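Local atomic coordinates of putative silent information regulator 2 (Leishmania infantum, PDB entry 5OL0), a protein that uses NAD to remove acetyl groups from lysine side chains of proteins, and probably regulates gene expression through modified chromatin. Residues P85-Y89 with G173-R177; N96-G100 with S148-A152. Residue numbers count along the deposited sequence, not the author numbering.

Contact 1 of 2, residues P85-Y89 with G173-R177; sequences PEIFY and GTVSR
Y89 and V175 make most of this contact, with P85 next. P85-Y89 is helical, and Y89 N gives a hydrogen bond to P85 O, 2.9 Å. G173-R177 is loop. G173, at phi 88°, is the C-prime residue of the Schellman motif that ends helix 163-171. From T174 on the backbone is extended. The nearest CA atoms are those of Y89 and V175, 6.7 Å apart. Y89 chi1 -93° and chi2 68° lay its ring face on to V175. V175 CA sits 4.0 Å from the Y89 ring centroid, 20° off the normal, a CH-pi contact. The segments join helix 85-95 to a loop of the zinc-binding module inserted in the sirtuin Rossmann fold; C178, a zinc ligand, follows R177. With V175 in the t rotamer, V175 CG2 lies 4.0 Å from Y89 CG, and V175 CG1 3.9 Å from P85 CB. S176 N gives a weak hydrogen bond to Y89 OH, at 3.4 Å and 143°. Y89 OH is also hydrogen-bonded to V185 O and N166 OD1.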
loop_
_atom_site.group_PDB
_atom_site.type_symbol
_atom_site.label_atom_id
_atom_site.label_comp_id
_atom_site.label_asym_id
_atom_site.label_seq_id
_atom_site.Cartn_x
_atom_site.Cartn_y
_atom_site.Cartn_z
ATOM N N PRO A 85 17.708 16.295 8.349
ATOM C CA PRO A 85 17.073 15.997 7.052
ATOM C C PRO A 85 17.991 15.199 6.088
ATOM O O PRO A 85 17.517 14.350 5.336
ATOM C CB PRO A 85 16.646 17.371 6.520
ATOM C CG PRO A 85 17.430 18.388 7.298
ATOM C CD PRO A 85 17.848 17.750 8.592
ATOM N N GLU A 86 19.301 15.370 6.223
ATOM C CA GLU A 86 20.241 14.594 5.451
ATOM C C GLU A 86 19.925 13.114 5.522
ATOM O O GLU A 86 20.139 12.411 4.552
ATOM C CB GLU A 86 21.711 14.933 5.813
ATOM C CG GLU A 86 22.154 14.658 7.252
ATOM C CD GLU A 86 21.863 15.786 8.264
ATOM O OE1 GLU A 86 21.040 16.715 7.989
ATOM O OE2 GLU A 86 22.472 15.726 9.365
ATOM N N ILE A 87 19.342 12.632 6.626
ATOM C CA ILE A 87 19.078 11.194 6.752
ATOM C C ILE A 87 17.950 10.744 5.810
ATOM O O ILE A 87 18.096 9.784 5.058
ATOM C CB ILE A 87 18.734 10.771 8.203
ATOM C CG1 ILE A 87 19.964 10.956 9.106
ATOM C CG2 ILE A 87 18.256 9.311 8.252
ATOM C CD1 ILE A 87 19.679 10.998 10.598
ATOM N N PHE A 88 16.809 11.410 5.850
ATOM C CA PHE A 88 15.752 10.969 4.933
ATOM C C PHE A 88 16.191 11.275 3.484
ATOM O O PHE A 88 15.968 10.479 2.618
ATOM C CB PHE A 88 14.415 11.571 5.248
ATOM C CG PHE A 88 13.458 11.488 4.100
ATOM C CD1 PHE A 88 12.748 10.330 3.871
ATOM C CD2 PHE A 88 13.310 12.572 3.230
ATOM C CE1 PHE A 88 11.880 10.254 2.800
ATOM C CE2 PHE A 88 12.454 12.506 2.147
ATOM C CZ PHE A 88 11.747 11.339 1.933
ATOM N N TYR A 89 16.823 12.413 3.232
ATOM C CA TYR A 89 17.205 12.737 1.865
ATOM C C TYR A 89 18.171 11.725 1.300
ATOM O O TYR A 89 18.149 11.453 0.104
ATOM C CB TYR A 89 17.788 14.141 1.761
ATOM C CG TYR A 89 16.720 15.122 1.412
ATOM C CD1 TYR A 89 15.706 15.432 2.320
ATOM C CD2 TYR A 89 16.674 15.694 0.164
ATOM C CE1 TYR A 89 14.697 16.321 1.991
ATOM C CE2 TYR A 89 15.680 16.586 -0.170
ATOM C CZ TYR A 89 14.695 16.904 0.739
ATOM O OH TYR A 89 13.705 17.772 0.353
ATOM N N GLY A 173 22.336 15.789 -3.798
ATOM C CA GLY A 173 22.814 16.069 -2.430
ATOM C C GLY A 173 22.319 17.308 -1.710
ATOM O O GLY A 173 22.862 17.647 -0.684
ATOM N N THR A 174 21.290 17.979 -2.206
ATOM C CA THR A 174 20.736 19.184 -1.566
ATOM C C THR A 174 19.347 18.953 -0.917
ATOM O O THR A 174 18.409 18.518 -1.587
ATOM C CB THR A 174 20.617 20.257 -2.581
ATOM O OG1 THR A 174 21.929 20.577 -3.026
ATOM C CG2 THR A 174 19.954 21.529 -2.009
ATOM N N VAL A 175 19.235 19.257 0.385
ATOM C CA VAL A 175 17.940 19.327 1.083
ATOM C C VAL A 175 17.128 20.537 0.641
ATOM O O VAL A 175 17.515 21.645 0.929
ATOM C CB VAL A 175 18.125 19.399 2.633
ATOM C CG1 VAL A 175 16.814 19.634 3.350
ATOM C CG2 VAL A 175 18.743 18.137 3.182
ATOM N N SER A 176 15.961 20.324 0.038
ATOM C CA SER A 176 15.105 21.412 -0.427
ATOM C C SER A 176 14.497 22.256 0.681
ATOM O O SER A 176 14.179 21.753 1.779
ATOM C CB SER A 176 13.966 20.852 -1.267
ATOM O OG SER A 176 14.463 20.157 -2.409
ATOM N N ARG A 177 14.303 23.534 0.373
ATOM C CA ARG A 177 13.844 24.516 1.362
ATOM C C ARG A 177 12.755 25.380 0.783
ATOM O O ARG A 177 12.837 25.795 -0.367
ATOM C CB ARG A 177 15.011 25.420 1.782
ATOM C CG ARG A 177 16.089 24.711 2.578
ATOM C CD ARG A 177 15.644 24.679 4.038
ATOM N NE ARG A 177 16.563 24.000 4.941
ATOM C CZ ARG A 177 16.385 23.899 6.270
ATOM N NH1 ARG A 177 15.316 24.428 6.872
ATOM N NH2 ARG A 177 17.278 23.229 7.008
#

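Contact 2 of 2, residues N96-G100 with S148-A152; sequences NLWPG and SFAAA
N96-G100 is the loop after helix 85-95; N96 leaves it at phi 62°. W98 and P99 are extended. In S148-A152 the chain turns a corner at F149 and A150, between strands 147-148 and 151-154. The loop packs on this corner, which leads into the zinc-module sheet. S148 OG accepts from A150 N at 3.2 Å, an ST turn. The CA atoms of W98 and F149 are 5.4 Å apart. The aromatic part centres on F149 (chi1 m, chi2 63°). Its edge meets the face of the six-membered W98 ring in a T-shaped pair, centroids 5.0 Å apart, planes at 87°. Though W98 CA-to-CB points away, chi1 -47° and chi2 103° bring W98 CZ3 within 3.5 Å of F149 CD2. W98 is also edge-to-face with Y167 of helix 163-171. L97 CB sits over an F149 face, 4.0 Å from the ring centroid (CH-pi). L97 also touches I128, which probably binds NAD. P99 CD packs 4.3 Å from F149 CB, beside F149 O, which is buried without a polar partner. A water donates to L97 O at 2.8 Å and accepts from F149 N at 3.1 Å. Ring and apolar packing thus dominate, with one water joining the two backbones.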
loop_
_atom_site.group_PDB
_atom_site.type_symbol
_atom_site.label_atom_id
_atom_site.label_comp_id
_atom_site.label_asym_id
_atom_site.label_seq_id
_atom_site.Cartn_x
_atom_site.Cartn_y
_atom_site.Cartn_z
ATOM N N ASN A 96 14.578 5.434 -5.230
ATOM C CA ASN A 96 14.173 5.598 -6.635
ATOM C C ASN A 96 12.661 5.570 -6.835
ATOM O O ASN A 96 12.179 5.002 -7.780
ATOM C CB ASN A 96 14.876 4.523 -7.517
ATOM C CG ASN A 96 16.152 5.037 -8.103
ATOM O OD1 ASN A 96 16.219 6.194 -8.519
ATOM N ND2 ASN A 96 17.183 4.190 -8.126
ATOM N N LEU A 97 11.923 6.159 -5.894
ATOM C CA LEU A 97 10.469 6.076 -5.898
ATOM C C LEU A 97 9.799 7.142 -6.749
ATOM O O LEU A 97 8.582 7.224 -6.758
ATOM C CB LEU A 97 9.932 6.162 -4.455
ATOM C CG LEU A 97 10.351 4.918 -3.662
ATOM C CD1 LEU A 97 9.970 5.044 -2.193
ATOM C CD2 LEU A 97 9.762 3.673 -4.233
ATOM N N TRP A 98 10.598 7.960 -7.438
ATOM C CA TRP A 98 10.095 9.032 -8.314
ATOM C C TRP A 98 9.287 8.345 -9.376
ATOM O O TRP A 98 9.737 7.319 -9.887
ATOM C CB TRP A 98 11.271 9.794 -9.000
ATOM C CG TRP A 98 12.323 10.150 -8.033
ATOM C CD1 TRP A 98 13.522 9.514 -7.880
ATOM C CD2 TRP A 98 12.250 11.137 -6.977
ATOM N NE1 TRP A 98 14.222 10.091 -6.889
ATOM C CE2 TRP A 98 13.458 11.042 -6.262
ATOM C CE3 TRP A 98 11.300 12.095 -6.598
ATOM C CZ2 TRP A 98 13.778 11.896 -5.184
ATOM C CZ3 TRP A 98 11.595 12.948 -5.523
ATOM C CH2 TRP A 98 12.829 12.832 -4.819
ATOM N N PRO A 99 8.083 8.868 -9.703
ATOM C CA PRO A 99 7.270 8.145 -10.710
ATOM C C PRO A 99 7.963 8.026 -12.058
ATOM O O PRO A 99 8.643 8.962 -12.513
ATOM C CB PRO A 99 5.984 9.007 -10.844
ATOM C CG PRO A 99 6.311 10.315 -10.212
ATOM C CD PRO A 99 7.321 10.004 -9.136
ATOM N N GLY A 100 7.830 6.850 -12.642
ATOM C CA GLY A 100 8.312 6.575 -13.956
ATOM C C GLY A 100 9.498 5.631 -13.940
ATOM O O GLY A 100 9.947 5.241 -15.033
ATOM N N SER A 148 2.978 9.879 -1.670
ATOM C CA SER A 148 3.916 9.386 -2.686
ATOM C C SER A 148 4.888 10.493 -3.087
ATOM O O SER A 148 4.806 11.655 -2.554
ATOM C CB SER A 148 3.157 8.957 -3.967
ATOM O OG SER A 148 2.813 10.097 -4.769
ATOM N N PHE A 149 5.794 10.131 -4.017
ATOM C CA PHE A 149 6.830 11.052 -4.563
ATOM C C PHE A 149 6.387 11.865 -5.781
ATOM O O PHE A 149 7.219 12.385 -6.580
ATOM C CB PHE A 149 8.109 10.288 -4.873
ATOM C CG PHE A 149 8.921 9.920 -3.647
ATOM C CD1 PHE A 149 8.410 9.060 -2.679
ATOM C CD2 PHE A 149 10.201 10.406 -3.477
ATOM C CE1 PHE A 149 9.166 8.735 -1.550
ATOM C CE2 PHE A 149 10.942 10.120 -2.338
ATOM C CZ PHE A 149 10.422 9.274 -1.370
ATOM N N ALA A 150 5.087 12.028 -5.913
ATOM C CA ALA A 150 4.538 12.662 -7.096
ATOM C C ALA A 150 4.482 14.159 -6.964
ATOM O O ALA A 150 4.381 14.803 -7.979
ATOM C CB ALA A 150 3.159 12.113 -7.401
ATOM N N ALA A 151 4.499 14.684 -5.731
ATOM C CA ALA A 151 4.383 16.127 -5.430
ATOM C C ALA A 151 5.184 16.345 -4.149
ATOM O O ALA A 151 5.611 15.373 -3.517
ATOM C CB ALA A 151 2.925 16.540 -5.213
ATOM N N ALA A 152 5.415 17.600 -3.803
ATOM C CA ALA A 152 6.265 17.949 -2.684
ATOM C C ALA A 152 5.700 19.185 -1.988
ATOM O O ALA A 152 4.947 19.966 -2.616
ATOM C CB ALA A 152 7.689 18.222 -3.183
HETATM O O HOH W 1 6.141 7.385 -5.464
#

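How the contacts relate
After helix 21-30 comes strand 36-40 of the parallel Rossmann sheet. The first segment of contact 1 lies in the N-terminal part of helix 85-95. The loop after it gives the first segment of contact 2. The chain passes through helix 106-116 and strands 120-125 and 142-144 before 148-152 closes the contact 2 loop. Helix 163-171 then leads to 173-177, which closes the wider contact 1 loop. Contact 2 is thus nested inside contact 1. Contact 1 ties helix 85-95 to the loop after helix 163-171; contact 2 ties the loop after helix 85-95 to the corner before strand 151-154. The contact centres are about 15 Å apart, and F88 CZ lies 4.1 Å from F149 CZ.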